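Local coordinates for protein R.Ecl18kI (Enterobacter cloacae, PDB 2GB7) that recognises the double-stranded DNA sequence 5'-CCNGG-3' as a type II restriction endonuclease and cleaves it before the first C, flipping nucleotides in the process, at residues V28-T31 / F32-G36; F71-R74 / M75-L79; R95-T98 / M99-T103; A120-E123 / F124-L128. The protein carries 1 engineered substitution. All coordinates share one frame; numbering follows the deposited sequence.

Contact 1. Residues V28-T31 / F32-G36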
loop_
_atom_site.group_PDB
_atom_site.type_symbol
_atom_site.label_atom_id
_atom_site.label_comp_id
_atom_site.label_asym_id
_atom_site.label_seq_id
_atom_site.Cartn_x
_atom_site.Cartn_y
_atom_site.Cartn_z
ATOM N N VAL F 28 4.140 -17.891 -13.884
ATOM C CA VAL F 28 5.587 -17.720 -13.888
ATOM C C VAL F 28 6.249 -19.034 -14.287
ATOM O O VAL F 28 7.174 -19.043 -15.091
ATOM C CB VAL F 28 6.117 -17.226 -12.503
ATOM C CG1 VAL F 28 7.643 -17.350 -12.449
ATOM C CG2 VAL F 28 5.707 -15.783 -12.212
ATOM N N TYR F 29 5.781 -20.139 -13.722
ATOM C CA TYR F 29 6.375 -21.448 -14.044
ATOM C C TYR F 29 6.170 -21.802 -15.521
ATOM O O TYR F 29 7.105 -22.253 -16.184
ATOM C CB TYR F 29 5.809 -22.538 -13.133
ATOM C CG TYR F 29 6.451 -23.898 -13.344
ATOM C CD1 TYR F 29 7.555 -24.279 -12.600
ATOM C CD2 TYR F 29 5.953 -24.792 -14.284
ATOM C CE1 TYR F 29 8.157 -25.530 -12.806
ATOM C CE2 TYR F 29 6.526 -26.042 -14.490
ATOM C CZ TYR F 29 7.623 -26.412 -13.747
ATOM O OH TYR F 29 8.194 -27.649 -13.966
ATOM N N LYS F 30 4.970 -21.560 -16.051
ATOM C CA LYS F 30 4.717 -21.771 -17.483
ATOM C C LYS F 30 5.692 -20.967 -18.355
ATOM O O LYS F 30 6.270 -21.497 -19.341
ATOM C CB LYS F 30 3.260 -21.396 -17.808
ATOM C CG LYS F 30 2.873 -21.733 -19.239
ATOM C CD LYS F 30 1.440 -21.250 -19.495
ATOM C CE LYS F 30 1.013 -21.457 -20.928
ATOM N NZ LYS F 30 -0.397 -20.966 -21.097
ATOM N N THR F 31 5.885 -19.706 -17.968
ATOM C CA THR F 31 6.711 -18.759 -18.709
ATOM C C THR F 31 8.173 -19.177 -18.609
ATOM O O THR F 31 8.883 -19.205 -19.606
ATOM C CB THR F 31 6.469 -17.331 -18.194
ATOM O OG1 THR F 31 5.090 -17.012 -18.404
ATOM C CG2 THR F 31 7.314 -16.324 -18.952
ATOM N N PHE F 32 8.602 -19.514 -17.398
ATOM C CA PHE F 32 9.950 -20.075 -17.158
ATOM C C PHE F 32 10.293 -21.215 -18.117
ATOM O O PHE F 32 11.346 -21.209 -18.746
ATOM C CB PHE F 32 10.028 -20.554 -15.719
ATOM C CG PHE F 32 11.422 -21.004 -15.269
ATOM C CD1 PHE F 32 12.327 -20.069 -14.780
ATOM C CD2 PHE F 32 11.757 -22.358 -15.227
ATOM C CE1 PHE F 32 13.597 -20.473 -14.250
ATOM C CE2 PHE F 32 13.024 -22.776 -14.747
ATOM C CZ PHE F 32 13.937 -21.827 -14.257
ATOM N N CYS F 33 9.395 -22.178 -18.228
ATOM C CA CYS F 33 9.579 -23.299 -19.132
ATOM C C CYS F 33 9.440 -22.912 -20.613
ATOM O O CYS F 33 10.224 -23.400 -21.448
ATOM C CB CYS F 33 8.619 -24.420 -18.754
ATOM S SG CYS F 33 8.954 -25.083 -17.115
ATOM N N ASP F 34 8.479 -22.038 -20.928
ATOM C CA ASP F 34 8.250 -21.609 -22.319
ATOM C C ASP F 34 9.466 -20.910 -22.888
ATOM O O ASP F 34 9.777 -21.057 -24.063
ATOM C CB ASP F 34 7.052 -20.660 -22.443
ATOM C CG ASP F 34 5.710 -21.372 -22.384
ATOM O OD1 ASP F 34 5.659 -22.614 -22.441
ATOM O OD2 ASP F 34 4.686 -20.657 -22.283
ATOM N N LEU F 35 10.161 -20.147 -22.051
ATOM C CA LEU F 35 11.351 -19.425 -22.490
ATOM C C LEU F 35 12.646 -20.245 -22.438
ATOM O O LEU F 35 13.722 -19.728 -22.771
ATOM C CB LEU F 35 11.497 -18.130 -21.689
ATOM C CG LEU F 35 10.390 -17.077 -21.846
ATOM C CD1 LEU F 35 10.606 -15.963 -20.822
ATOM C CD2 LEU F 35 10.307 -16.498 -23.264
ATOM N N GLY F 36 12.543 -21.502 -21.999
ATOM C CA GLY F 36 13.675 -22.444 -21.969
ATOM C C GLY F 36 14.569 -22.359 -20.746
ATOM O O GLY F 36 15.604 -23.030 -20.695
#
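The thiol of Cys33 sits over one face of the Tyr29 ring, one helical turn further along the chain. This Cys sulfur-aromatic contact lies in the last turns of helix 24-34, which ends in a Schellman motif at Gly36. Cys33 SG is 4.0 Å from the Tyr29 ring centroid, displaced toward the rim, so Tyr29 CE2 is its nearest ring atom at 3.7 Å. Two torsions bring the groups together. Tyr29 swings CG anti to its own N (chi1 -176°), while Cys33 keeps SG beside its N (chi1 -64°). The tyrosine hydroxyl is satisfied by the backbone N of Tyr291. Phe289 meets the same ring edge-to-face, which joins this side of the helix to the C-terminal part of the chain.

The backbone keeps regular i to i+4 helical bonds, from Phe32 N to Val28 O through to Leu35 N to Thr31 O at 2.9 Å. Thr31 and Leu35 lie side by side and point the same way, with CG2 of Thr31 3.8 Å from CD1 of Leu35. The Thr31 hydroxyl turns back to Leu27 O. Both side chains also touch Asn59 of helix 49-77.

Lys30 and Asp34 face solvent. Lys30 NZ and Asp34 OD2 stay 5.2 Å apart, so they make no salt bridge, and any electrostatic attraction is probably weak. The lysine meets the carboxylate through its aliphatic part instead, Lys30 CG to Asp34 OD2. At the helix end Gly36 takes a positive phi of 85°, which suits glycine, and Gly36 N bonds to Cys33 O at 3.0 Å.

Contact 2. Residues F71-R74 / M75-L79; sequences FTTR and MLSYL
One face of the Phe71 ring is covered by the Met75 side chain, and the edge of the Tyr78 ring meets Met75 O in its plane. The first is a Met-aromatic contact between residues one turn apart, near the C-terminal end of helix 49-77. CG of Met75 does the closest touching. It makes a CH-pi contact 3.8 Å from the Phe71 centroid, only 18° off the ring normal. Met75 SD lies obliquely at 4.5 Å from the Phe71 centroid. The bend of Met75 at chi2 (-52°) keeps SD near the ring, while CE leads away from it. Leu12 and Ile13 of helix 6-20 pack on Met75, and Phe21 meets Phe71 edge-to-face.

Backbone bonds are regular up to Leu76 N to Thr72 O. They then weaken: Ser77 N makes only weak, strongly bent bonds to Thr73 O and Arg74 O.

The other side of this turn belongs to the dimer. Thr73 OG1 bonds to Thr98 O of the second subunit, whose Thr98 also packs on Leu76 and Ser77. Thr73 O also receives the Ser77 hydroxyl: Ser77 OG, held beside its own N, donates to Thr73 O at 2.7 Å.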
loop_
_atom_site.group_PDB
_atom_site.type_symbol
_atom_site.label_atom_id
_atom_site.label_comp_id
_atom_site.label_asym_id
_atom_site.label_seq_id
_atom_site.Cartn_x
_atom_site.Cartn_y
_atom_site.Cartn_z
ATOM N N PHE F 71 -11.173 -10.947 -20.519
ATOM C CA PHE F 71 -11.956 -11.172 -19.311
ATOM C C PHE F 71 -12.844 -9.976 -18.969
ATOM O O PHE F 71 -14.048 -10.115 -18.725
ATOM C CB PHE F 71 -10.988 -11.463 -18.155
ATOM C CG PHE F 71 -11.654 -11.618 -16.835
ATOM C CD1 PHE F 71 -12.293 -12.815 -16.498
ATOM C CD2 PHE F 71 -11.648 -10.572 -15.917
ATOM C CE1 PHE F 71 -12.902 -12.968 -15.258
ATOM C CE2 PHE F 71 -12.255 -10.714 -14.682
ATOM C CZ PHE F 71 -12.868 -11.922 -14.344
ATOM N N THR F 72 -12.263 -8.789 -18.983
ATOM C CA THR F 72 -12.993 -7.573 -18.652
ATOM C C THR F 72 -14.182 -7.414 -19.600
ATOM O O THR F 72 -15.327 -7.183 -19.178
ATOM C CB THR F 72 -12.054 -6.379 -18.746
ATOM O OG1 THR F 72 -10.953 -6.595 -17.843
ATOM C CG2 THR F 72 -12.777 -5.069 -18.418
ATOM N N THR F 73 -13.913 -7.561 -20.884
ATOM C CA THR F 73 -15.004 -7.446 -21.882
ATOM C C THR F 73 -16.116 -8.456 -21.605
ATOM O O THR F 73 -17.319 -8.114 -21.678
ATOM C CB THR F 73 -14.442 -7.646 -23.277
ATOM O OG1 THR F 73 -13.517 -6.586 -23.555
ATOM C CG2 THR F 73 -15.556 -7.657 -24.330
ATOM N N ARG F 74 -15.730 -9.684 -21.274
ATOM C CA ARG F 74 -16.690 -10.742 -20.987
ATOM C C ARG F 74 -17.520 -10.429 -19.758
ATOM O O ARG F 74 -18.744 -10.606 -19.778
ATOM C CB ARG F 74 -16.012 -12.095 -20.849
ATOM C CG ARG F 74 -16.949 -13.284 -20.901
ATOM C CD ARG F 74 -16.213 -14.571 -21.245
ATOM N NE ARG F 74 -15.502 -14.468 -22.522
ATOM C CZ ARG F 74 -14.194 -14.232 -22.669
ATOM N NH1 ARG F 74 -13.371 -14.088 -21.616
ATOM N NH2 ARG F 74 -13.699 -14.156 -23.899
ATOM N N MET F 75 -16.864 -9.946 -18.710
ATOM C CA MET F 75 -17.576 -9.551 -17.504
ATOM C C MET F 75 -18.575 -8.459 -17.810
ATOM O O MET F 75 -19.724 -8.541 -17.398
ATOM C CB MET F 75 -16.608 -9.133 -16.388
ATOM C CG MET F 75 -15.779 -10.292 -15.884
ATOM S SD MET F 75 -16.738 -11.746 -15.419
ATOM C CE MET F 75 -17.740 -11.104 -14.103
ATOM N N LEU F 76 -18.146 -7.450 -18.556
ATOM C CA LEU F 76 -19.032 -6.339 -18.887
ATOM C C LEU F 76 -20.245 -6.792 -19.689
ATOM O O LEU F 76 -21.311 -6.180 -19.624
ATOM C CB LEU F 76 -18.274 -5.263 -19.665
ATOM C CG LEU F 76 -17.293 -4.400 -18.870
ATOM C CD1 LEU F 76 -16.486 -3.472 -19.793
ATOM C CD2 LEU F 76 -18.022 -3.594 -17.798
ATOM N N SER F 77 -20.108 -7.867 -20.446
ATOM C CA SER F 77 -21.227 -8.234 -21.322
ATOM C C SER F 77 -22.410 -8.865 -20.537
ATOM O O SER F 77 -23.557 -8.893 -21.013
ATOM C CB SER F 77 -20.707 -9.057 -22.498
ATOM O OG SER F 77 -19.632 -8.350 -23.114
ATOM N N TYR F 78 -22.134 -9.286 -19.300
ATOM C CA TYR F 78 -23.167 -9.742 -18.359
ATOM C C TYR F 78 -24.129 -8.651 -17.875
ATOM O O TYR F 78 -25.137 -8.949 -17.223
ATOM C CB TYR F 78 -22.519 -10.346 -17.126
ATOM C CG TYR F 78 -22.112 -11.787 -17.244
ATOM C CD1 TYR F 78 -20.797 -12.124 -17.549
ATOM C CD2 TYR F 78 -23.028 -12.820 -17.010
ATOM C CE1 TYR F 78 -20.392 -13.446 -17.630
ATOM C CE2 TYR F 78 -22.636 -14.154 -17.092
ATOM C CZ TYR F 78 -21.304 -14.454 -17.401
ATOM O OH TYR F 78 -20.877 -15.755 -17.493
ATOM N N LEU F 79 -23.810 -7.391 -18.147
ATOM C CA LEU F 79 -24.697 -6.311 -17.744
ATOM C C LEU F 79 -25.454 -5.684 -18.922
ATOM O O LEU F 79 -26.309 -4.816 -18.724
ATOM C CB LEU F 79 -23.924 -5.161 -17.108
ATOM C CG LEU F 79 -22.937 -5.473 -15.984
ATOM C CD1 LEU F 79 -22.151 -4.187 -15.667
ATOM C CD2 LEU F 79 -23.632 -6.035 -14.753
#

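Contact 3. Residues R95-T98 / M99-T103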
loop_
_atom_site.group_PDB
_atom_site.type_symbol
_atom_site.label_atom_id
_atom_site.label_comp_id
_atom_site.label_asym_id
_atom_site.label_seq_id
_atom_site.Cartn_x
_atom_site.Cartn_y
_atom_site.Cartn_z
ATOM N N ARG F 95 -24.480 5.689 -24.085
ATOM C CA ARG F 95 -24.663 6.717 -23.068
ATOM C C ARG F 95 -25.340 6.140 -21.832
ATOM O O ARG F 95 -24.904 6.376 -20.708
ATOM C CB ARG F 95 -25.469 7.897 -23.630
ATOM C CG ARG F 95 -24.678 9.202 -23.733
ATOM C CD ARG F 95 -24.224 9.673 -22.369
ATOM N NE ARG F 95 -24.495 11.092 -22.154
ATOM C CZ ARG F 95 -23.762 11.888 -21.378
ATOM N NH1 ARG F 95 -24.111 13.166 -21.248
ATOM N NH2 ARG F 95 -22.679 11.422 -20.753
ATOM N N ASP F 96 -26.392 5.363 -22.067
ATOM C CA ASP F 96 -27.153 4.688 -21.025
ATOM C C ASP F 96 -26.274 3.694 -20.280
ATOM O O ASP F 96 -26.255 3.659 -19.055
ATOM C CB ASP F 96 -28.337 3.954 -21.654
ATOM C CG ASP F 96 -29.233 3.296 -20.620
ATOM O OD1 ASP F 96 -29.912 4.030 -19.869
ATOM O OD2 ASP F 96 -29.265 2.046 -20.575
ATOM N N PHE F 97 -25.544 2.885 -21.029
ATOM C CA PHE F 97 -24.593 1.965 -20.421
ATOM C C PHE F 97 -23.665 2.710 -19.472
ATOM O O PHE F 97 -23.449 2.267 -18.337
ATOM C CB PHE F 97 -23.798 1.259 -21.506
ATOM C CG PHE F 97 -22.985 0.116 -21.007
ATOM C CD1 PHE F 97 -23.588 -1.107 -20.724
ATOM C CD2 PHE F 97 -21.611 0.247 -20.846
ATOM C CE1 PHE F 97 -22.820 -2.187 -20.274
ATOM C CE2 PHE F 97 -20.841 -0.816 -20.381
ATOM C CZ PHE F 97 -21.449 -2.042 -20.106
ATOM N N THR F 98 -23.102 3.830 -19.929
ATOM C CA THR F 98 -22.170 4.605 -19.099
ATOM C C THR F 98 -22.853 5.217 -17.872
ATOM O O THR F 98 -22.174 5.601 -16.906
ATOM C CB THR F 98 -21.448 5.728 -19.892
ATOM O OG1 THR F 98 -22.417 6.650 -20.417
ATOM C CG2 THR F 98 -20.618 5.156 -21.048
ATOM N N MET F 99 -24.183 5.300 -17.914
ATOM C CA MET F 99 -24.961 5.902 -16.821
ATOM C C MET F 99 -25.584 4.907 -15.836
ATOM O O MET F 99 -25.681 5.207 -14.643
ATOM C CB MET F 99 -26.048 6.836 -17.370
ATOM C CG MET F 99 -25.526 7.976 -18.247
ATOM S SD MET F 99 -26.685 9.346 -18.363
ATOM C CE MET F 99 -26.793 9.700 -16.587
ATOM N N GLU F 100 -26.022 3.748 -16.328
ATOM C CA GLU F 100 -26.763 2.786 -15.505
ATOM C C GLU F 100 -25.887 1.880 -14.643
ATOM O O GLU F 100 -26.340 1.389 -13.611
ATOM C CB GLU F 100 -27.658 1.902 -16.366
ATOM C CG GLU F 100 -29.002 1.559 -15.729
ATOM C CD GLU F 100 -29.799 2.783 -15.282
ATOM O OE1 GLU F 100 -29.352 3.932 -15.496
ATOM O OE2 GLU F 100 -30.898 2.592 -14.703
ATOM N N TYR F 101 -24.655 1.636 -15.073
ATOM C CA TYR F 101 -23.820 0.671 -14.332
ATOM C C TYR F 101 -22.513 1.217 -13.749
ATOM O O TYR F 101 -21.511 0.508 -13.777
ATOM C CB TYR F 101 -23.550 -0.581 -15.194
ATOM C CG TYR F 101 -24.770 -1.030 -15.972
ATOM C CD1 TYR F 101 -24.936 -0.654 -17.300
ATOM C CD2 TYR F 101 -25.765 -1.809 -15.373
ATOM C CE1 TYR F 101 -26.061 -1.039 -18.021
ATOM C CE2 TYR F 101 -26.919 -2.195 -16.095
ATOM C CZ TYR F 101 -27.046 -1.813 -17.421
ATOM O OH TYR F 101 -28.160 -2.169 -18.176
ATOM N N PRO F 102 -22.526 2.428 -13.144
ATOM C CA PRO F 102 -21.227 2.980 -12.773
ATOM C C PRO F 102 -20.586 2.207 -11.652
ATOM O O PRO F 102 -19.356 2.053 -11.651
ATOM C CB PRO F 102 -21.565 4.399 -12.280
ATOM C CG PRO F 102 -22.933 4.662 -12.668
ATOM C CD PRO F 102 -23.606 3.332 -12.724
ATOM N N THR F 103 -21.378 1.729 -10.691
ATOM C CA THR F 103 -20.765 0.986 -9.567
ATOM C C THR F 103 -20.241 -0.354 -10.068
ATOM O O THR F 103 -19.164 -0.796 -9.659
ATOM C CB THR F 103 -21.760 0.773 -8.415
ATOM O OG1 THR F 103 -22.370 2.031 -8.093
ATOM C CG2 THR F 103 -21.103 0.200 -7.191
#
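Aromatic packing joins Phe97 to Tyr101. The two side chains cross at about a right angle, and the rings meet obliquely, with centroids 5.4 Å apart and planes at 54°. Phe97 CD1 touches Tyr101 CE1 at 3.7 Å. The tyrosine also brings Tyr101 CD1 to within 3.4 Å of Phe97 O. CB of Glu100 lies over the centre of one face of the Tyr101 ring.

Hydrogen bonding converges on Asp96 O, which takes two backbone donors. Glu100 N arrives nearly in line with the Asp96 carbonyl, 2.7 Å from Asp96 O. Met99 N comes from well above the carbonyl plane, 2.9 Å from Asp96 O. The double use marks the end of helix 90-100. Tyr101 leaves helical geometry and is the N-cap residue of helix 102-134, so this one residue is the junction between the two helices. In the last turn of helix 90-100, Thr98 OG1 sits between its own N and carbonyl carbon (chi1 61°) and donates to Arg95 O.

Two like charges come near each other. The carboxylates of Asp96 and Glu100 approach to 4.4 Å, Asp96 OD1 to Glu100 OE1, a repulsion that Arg84 probably eases: it forms a salt bridge with Asp96 and a long, weak ion pair with Glu100.

The second subunit adds packing. Its Ile94 lies on Phe97, and its Lys69 on Pro102.

Contact 4. Residues A120-E123 / F124-L128; sequences AGKE and FESIL. With nucleotides of chain B.
Three hydrogen bonds join Ser126 and Lys122. Ser126 OG donates to Lys122 O at 2.8 Å, and Ser126 OG accepts from Lys122 NZ at 2.9 Å. Lys122 O is doubly satisfied, because Ser126 N also donates to it from the opposite face of the carbonyl plane. The lysine reaches the hydroxyl by bending at chi2 (67°) and chi4 (91°), so its chain curls forward to the next turn.

The remaining backbone bonds keep helix 102-134 regular. They run from Phe124 N to Ala120 O, Glu125 N to Gly121 O, and Ile127 N to Glu123 O. The Glu123 carboxylate is buried, and its OE2 is engaged by Arg119 in a salt bridge. The side chain also packs on a thymine base of the bound DNA.

Glu125 lies over the Gly121 carbonyl. Glu125 OE2 comes to 3.0 Å from Gly121 O, a pairing of two acceptors without a bond. Glu125 OE2 is also 3.5 Å from C5' of DC3 of chain B. Lys122 NZ remains 4.9 Å from Glu125 OE1, too far for a salt bridge.

Gly121 CA is 3.2 Å from O3' of DC3 and 3.6 Å from OP1 of DC4, both of chain B. With no side chain at Gly121, O3' of DC3 can lie this close to the helix. Lys122 NZ is held by Ser126 and turned away from the DNA. Glu125 places its carboxylate beside the DNA backbone, next to Asp160. In this metal-depleted complex that is consistent with a place near the active site of a PDDEXK-type nuclease, though its role is not established here.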
loop_
_atom_site.group_PDB
_atom_site.type_symbol
_atom_site.label_atom_id
_atom_site.label_comp_id
_atom_site.label_asym_id
_atom_site.label_seq_id
_atom_site.Cartn_x
_atom_site.Cartn_y
_atom_site.Cartn_z
ATOM N N ALA F 120 1.188 -9.011 -9.124
ATOM C CA ALA F 120 2.498 -8.441 -9.486
ATOM C C ALA F 120 3.516 -8.811 -8.437
ATOM O O ALA F 120 4.637 -9.197 -8.755
ATOM C CB ALA F 120 2.442 -6.927 -9.652
ATOM N N GLY F 121 3.125 -8.709 -7.174
ATOM C CA GLY F 121 4.092 -9.063 -6.091
ATOM C C GLY F 121 4.403 -10.550 -6.082
ATOM O O GLY F 121 5.584 -10.965 -5.967
ATOM N N LYS F 122 3.348 -11.363 -6.154
ATOM C CA LYS F 122 3.509 -12.810 -6.113
ATOM C C LYS F 122 4.360 -13.314 -7.310
ATOM O O LYS F 122 5.224 -14.203 -7.154
ATOM C CB LYS F 122 2.146 -13.529 -6.008
ATOM C CG LYS F 122 2.296 -15.087 -5.872
ATOM C CD LYS F 122 2.939 -15.533 -4.547
ATOM C CE LYS F 122 3.356 -17.014 -4.560
ATOM N NZ LYS F 122 4.784 -17.277 -5.025
ATOM N N GLU F 123 4.133 -12.725 -8.467
ATOM C CA GLU F 123 4.882 -13.108 -9.663
ATOM C C GLU F 123 6.342 -12.692 -9.524
ATOM O O GLU F 123 7.217 -13.483 -9.837
ATOM C CB GLU F 123 4.249 -12.497 -10.912
ATOM C CG GLU F 123 2.935 -13.184 -11.233
ATOM C CD GLU F 123 2.297 -12.672 -12.514
ATOM O OE1 GLU F 123 3.012 -12.139 -13.387
ATOM O OE2 GLU F 123 1.057 -12.797 -12.613
ATOM N N PHE F 124 6.623 -11.475 -9.038
ATOM C CA PHE F 124 8.037 -11.026 -8.869
ATOM C C PHE F 124 8.732 -11.963 -7.906
ATOM O O PHE F 124 9.835 -12.433 -8.152
ATOM C CB PHE F 124 8.037 -9.586 -8.353
ATOM C CG PHE F 124 9.391 -8.942 -8.257
ATOM C CD1 PHE F 124 10.390 -9.162 -9.210
ATOM C CD2 PHE F 124 9.633 -8.066 -7.199
ATOM C CE1 PHE F 124 11.626 -8.527 -9.072
ATOM C CE2 PHE F 124 10.808 -7.397 -7.090
ATOM C CZ PHE F 124 11.837 -7.647 -8.021
ATOM N N GLU F 125 8.071 -12.239 -6.786
ATOM C CA GLU F 125 8.594 -13.204 -5.833
ATOM C C GLU F 125 8.872 -14.588 -6.449
ATOM O O GLU F 125 9.967 -15.180 -6.199
ATOM C CB GLU F 125 7.607 -13.305 -4.663
ATOM C CG GLU F 125 7.454 -12.011 -3.846
ATOM C CD GLU F 125 6.073 -11.855 -3.186
ATOM O OE1 GLU F 125 5.387 -12.871 -2.918
ATOM O OE2 GLU F 125 5.669 -10.693 -2.950
ATOM N N SER F 126 7.941 -15.072 -7.284
ATOM C CA SER F 126 8.071 -16.374 -7.940
ATOM C C SER F 126 9.232 -16.352 -8.922
ATOM O O SER F 126 9.983 -17.316 -9.050
ATOM C CB SER F 126 6.784 -16.720 -8.666
ATOM O OG SER F 126 5.740 -16.885 -7.732
ATOM N N ILE F 127 9.350 -15.245 -9.647
ATOM C CA ILE F 127 10.471 -15.089 -10.586
ATOM C C ILE F 127 11.813 -15.168 -9.830
ATOM O O ILE F 127 12.781 -15.827 -10.268
ATOM C CB ILE F 127 10.353 -13.757 -11.339
ATOM C CG1 ILE F 127 9.167 -13.834 -12.333
ATOM C CG2 ILE F 127 11.703 -13.445 -12.054
ATOM C CD1 ILE F 127 8.805 -12.474 -12.904
ATOM N N LEU F 128 11.901 -14.519 -8.670
ATOM C CA LEU F 128 13.158 -14.555 -7.875
ATOM C C LEU F 128 13.421 -15.928 -7.242
ATOM O O LEU F 128 14.560 -16.365 -7.114
ATOM C CB LEU F 128 13.112 -13.464 -6.788
ATOM C CG LEU F 128 13.075 -12.023 -7.332
ATOM C CD1 LEU F 128 12.856 -11.028 -6.136
ATOM C CD2 LEU F 128 14.418 -11.742 -8.080
ATOM P P DC B 4 4.849 -5.905 -3.789
ATOM O OP1 DC B 4 5.881 -6.262 -4.793
ATOM O OP2 DC B 4 5.257 -5.316 -2.484
ATOM O "O5'" DC B 4 3.797 -4.913 -4.456
ATOM C "C5'" DC B 4 3.116 -5.274 -5.648
ATOM C "C4'" DC B 4 2.130 -4.193 -6.025
ATOM O "O4'" DC B 4 1.096 -4.127 -5.014
ATOM C "C3'" DC B 4 2.727 -2.788 -6.128
ATOM O "O3'" DC B 4 2.129 -2.080 -7.217
ATOM C "C2'" DC B 4 2.326 -2.141 -4.814
ATOM C "C1'" DC B 4 0.990 -2.803 -4.515
ATOM N N1 DC B 4 0.682 -2.883 -3.080
ATOM C C2 DC B 4 -0.596 -2.502 -2.629
ATOM O O2 DC B 4 -1.466 -2.193 -3.456
ATOM N N3 DC B 4 -0.846 -2.488 -1.301
ATOM C C4 DC B 4 0.111 -2.843 -0.434
ATOM N N4 DC B 4 -0.166 -2.753 0.873
ATOM C C5 DC B 4 1.395 -3.287 -0.868
ATOM C C6 DC B 4 1.634 -3.291 -2.187
ATOM P P DC B 3 4.820 -8.170 1.601
ATOM O OP1 DC B 3 6.090 -8.813 1.175
ATOM O OP2 DC B 3 4.854 -6.900 2.383
ATOM O "O5'" DC B 3 3.938 -7.978 0.293
ATOM C "C5'" DC B 3 3.692 -9.105 -0.539
ATOM C "C4'" DC B 3 2.931 -8.682 -1.770
ATOM O "O4'" DC B 3 1.519 -8.630 -1.451
ATOM C "C3'" DC B 3 3.331 -7.276 -2.200
ATOM O "O3'" DC B 3 3.967 -7.200 -3.462
ATOM C "C2'" DC B 3 2.052 -6.466 -2.194
ATOM C "C1'" DC B 3 0.926 -7.467 -2.015
ATOM N N1 DC B 3 -0.029 -6.923 -1.038
ATOM C C2 DC B 3 -1.338 -6.648 -1.439
ATOM O O2 DC B 3 -1.677 -6.907 -2.601
ATOM N N3 DC B 3 -2.201 -6.100 -0.550
ATOM C C4 DC B 3 -1.794 -5.825 0.691
ATOM N N4 DC B 3 -2.674 -5.279 1.538
ATOM C C5 DC B 3 -0.467 -6.100 1.125
ATOM C C6 DC B 3 0.371 -6.653 0.241
#

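Overall arrangement
The four contacts are local and follow one another along the chain. None closes a long loop, and none nest or cross. Contact 1 finishes helix 24-34. Contact 2 follows near the end of the long helix 49-77. Contact 3 turns the chain from helix 90-100 into helix 102-134, and contact 4 lies further along that same helix, near the centre of the chain. Contacts 1 and 4 touch through Val28, which packs on Ser126 and Ile127. This joins helix 24-34 to helix 102-134, and contact 4 alone touches the DNA. Contacts 2 and 3 meet where Leu79 O nears Tyr101 OH. They lie far from the chain centre and contribute to the subunit interface.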